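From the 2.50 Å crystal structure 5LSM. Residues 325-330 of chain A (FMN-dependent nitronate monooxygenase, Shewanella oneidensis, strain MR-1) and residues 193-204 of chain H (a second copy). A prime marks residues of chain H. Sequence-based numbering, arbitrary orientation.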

# COMPACT_ATOMS: atom_id res chain seq x y z
N GLY A 325 -0.20 2.34 11.82
CA GLY A 325 0.09 2.26 10.40
C GLY A 325 1.14 1.20 10.12
O GLY A 325 1.55 0.50 11.01
N GLN A 326 1.58 1.12 8.89
CA GLN A 326 2.48 0.05 8.48
C GLN A 326 3.93 0.37 8.75
O GLN A 326 4.81 -0.43 8.42
CB GLN A 326 2.31 -0.26 7.00
CG GLN A 326 1.05 -1.03 6.67
CD GLN A 326 1.05 -1.52 5.23
OE1 GLN A 326 1.45 -0.79 4.31
NE2 GLN A 326 0.62 -2.75 5.03
N ASN A 327 4.19 1.51 9.37
CA ASN A 327 5.55 1.86 9.79
C ASN A 327 5.51 2.38 11.22
O ASN A 327 5.15 3.53 11.45
CB ASN A 327 6.16 2.91 8.85
CG ASN A 327 7.67 3.01 8.98
OD1 ASN A 327 8.26 2.57 9.96
ND2 ASN A 327 8.31 3.56 7.96
N ALA A 328 5.77 1.49 12.17
CA ALA A 328 5.81 1.86 13.57
C ALA A 328 7.20 2.35 14.00
O ALA A 328 7.38 2.74 15.13
CB ALA A 328 5.39 0.68 14.42
N SER A 329 8.16 2.37 13.09
CA SER A 329 9.55 2.58 13.49
C SER A 329 9.86 4.02 13.93
O SER A 329 10.98 4.31 14.35
CB SER A 329 10.49 2.21 12.34
OG SER A 329 10.47 3.21 11.33
N GLY A 330 8.91 4.94 13.77
CA GLY A 330 9.15 6.36 14.08
C GLY A 330 8.66 6.82 15.44
O GLY A 330 8.88 7.98 15.84
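Chain H 193-204: EQLGTFSLLPQI

Residues 193-204 of chain H meet the chain A segment with a loop followed by the first turns of a helix. Gly196′ occupies the N-cap position, and its O accepts from Ser199′ N and Leu200′ N, both at 2.9 Å. The helix is kinked at Pro202′, whose N has no bond to the turn before. Chain A has no regular helix or strand here, so no crossing angle is assigned, but the segments run broadly the same way: the CA path from Gln326 to Ser329 follows that from Gly196′ to Gln203′. The closest pair of CA atoms is Asn327 CA and Ser199′ CA, 5.7 Å apart.

Gln326 loses the most surface, 100 Å². Its CA-to-CB bond points toward chain H, and the m, t conformation carries the amide to the backbone of the loop before the helix. Gly196′ N donates a weak hydrogen bond to Gln326 OE1 (3.4 Å, 162°), while Gln326 NE2 lies 3.0 Å from Gln194′ O. Leu195′ starts sideways from its CA, but its m, t rotamer brings the end nearer, leaving Leu195′ CD2 a tight 3.0 Å from Gln326 NE2.

One turn beyond Ser199′, Gln203′ (m, t, chi3 87°) points toward chain A. Its NE2 donates both to Gln326 O (2.8 Å, 156°) and, within its helix, to Ser199′ O (3.0 Å, 154°); together these account for the amide orientation. Gln203′ OE1 consequently lies 3.5 Å from Asn327 OD1, two acceptors without a hydrogen bond.

Asn327 OD1 is instead satisfied within chain A, by Ser329 N (3.1 Å) and Ser329 OG (2.7 Å, chi1 p). Asn327, at chi1 t, directs ND2 to a water 2.8 Å away; this water accepts from Ser199′ OG (3.0 Å) and donates to Phe198′ O (2.7 Å), bridging the chains. Asn327 CB packs 3.7 Å from Ser199′ OG.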

# COMPACT_ATOMS: atom_id res chain seq x y z
N GLU H 193 0.65 -9.33 5.64
CA GLU H 193 1.98 -9.07 6.16
C GLU H 193 2.74 -8.16 5.23
O GLU H 193 3.80 -7.66 5.59
CB GLU H 193 2.75 -10.38 6.37
CG GLU H 193 2.78 -10.81 7.83
CD GLU H 193 3.47 -12.14 8.03
OE1 GLU H 193 3.06 -12.87 8.97
OE2 GLU H 193 4.42 -12.45 7.28
N GLN H 194 2.18 -7.91 4.04
CA GLN H 194 2.91 -7.18 3.01
C GLN H 194 2.60 -5.70 3.07
O GLN H 194 1.68 -5.29 3.76
CB GLN H 194 2.58 -7.75 1.63
CG GLN H 194 3.25 -9.09 1.40
CD GLN H 194 2.96 -9.67 0.03
OE1 GLN H 194 3.07 -8.98 -0.99
NE2 GLN H 194 2.62 -10.96 -0.01
N LEU H 195 3.36 -4.91 2.32
CA LEU H 195 3.50 -3.49 2.58
C LEU H 195 3.57 -2.66 1.30
O LEU H 195 4.18 -3.07 0.30
CB LEU H 195 4.75 -3.25 3.41
CG LEU H 195 4.77 -3.80 4.84
CD1 LEU H 195 6.01 -3.31 5.57
CD2 LEU H 195 3.53 -3.37 5.60
N GLY H 196 2.96 -1.48 1.32
CA GLY H 196 3.19 -0.50 0.27
C GLY H 196 4.62 0.02 0.28
O GLY H 196 5.24 0.11 1.35
N THR H 197 5.13 0.37 -0.90
CA THR H 197 6.51 0.80 -1.10
C THR H 197 7.00 1.84 -0.08
O THR H 197 8.08 1.71 0.51
CB THR H 197 6.63 1.43 -2.50
OG1 THR H 197 6.29 0.45 -3.49
CG2 THR H 197 8.05 1.95 -2.75
N PHE H 198 6.18 2.85 0.14
CA PHE H 198 6.49 3.95 1.06
C PHE H 198 6.84 3.48 2.48
O PHE H 198 7.55 4.18 3.21
CB PHE H 198 5.31 4.91 1.14
CG PHE H 198 5.65 6.23 1.72
CD1 PHE H 198 6.30 7.17 0.95
CD2 PHE H 198 5.29 6.55 3.01
CE1 PHE H 198 6.61 8.41 1.46
CE2 PHE H 198 5.58 7.79 3.54
CZ PHE H 198 6.25 8.73 2.76
N SER H 199 6.34 2.31 2.86
CA SER H 199 6.63 1.75 4.18
C SER H 199 7.60 0.58 4.15
O SER H 199 8.38 0.40 5.08
CB SER H 199 5.33 1.35 4.88
OG SER H 199 4.72 2.48 5.46
N LEU H 200 7.51 -0.24 3.12
CA LEU H 200 8.42 -1.35 2.96
C LEU H 200 9.84 -0.88 2.69
O LEU H 200 10.79 -1.39 3.29
CB LEU H 200 7.97 -2.24 1.81
CG LEU H 200 8.90 -3.40 1.51
CD1 LEU H 200 8.69 -4.52 2.53
CD2 LEU H 200 8.62 -3.88 0.09
N LEU H 201 9.98 0.02 1.72
CA LEU H 201 11.31 0.48 1.31
C LEU H 201 12.17 0.98 2.48
O LEU H 201 13.25 0.44 2.71
CB LEU H 201 11.20 1.54 0.21
CG LEU H 201 12.48 2.15 -0.34
CD1 LEU H 201 13.44 1.09 -0.89
CD2 LEU H 201 12.12 3.19 -1.40
N PRO H 202 11.66 1.94 3.27
CA PRO H 202 12.51 2.47 4.37
C PRO H 202 12.78 1.47 5.51
O PRO H 202 13.87 1.49 6.11
CB PRO H 202 11.72 3.67 4.89
CG PRO H 202 10.31 3.39 4.49
CD PRO H 202 10.41 2.70 3.15
N GLN H 203 11.86 0.54 5.73
CA GLN H 203 12.07 -0.44 6.78
C GLN H 203 13.02 -1.58 6.37
O GLN H 203 13.76 -2.07 7.21
CB GLN H 203 10.73 -0.96 7.31
CG GLN H 203 9.92 0.13 8.04
CD GLN H 203 8.62 -0.40 8.62
OE1 GLN H 203 8.60 -0.90 9.75
NE2 GLN H 203 7.52 -0.19 7.91
N ILE H 204 13.07 -1.91 5.09
CA ILE H 204 14.12 -2.81 4.59
C ILE H 204 15.53 -2.17 4.63
O ILE H 204 16.49 -2.80 5.07
CB ILE H 204 13.80 -3.34 3.17
CG1 ILE H 204 12.59 -4.28 3.25
CG2 ILE H 204 14.99 -4.09 2.58
CD1 ILE H 204 12.13 -4.83 1.92
O HOH W 1 6.82 4.53 5.78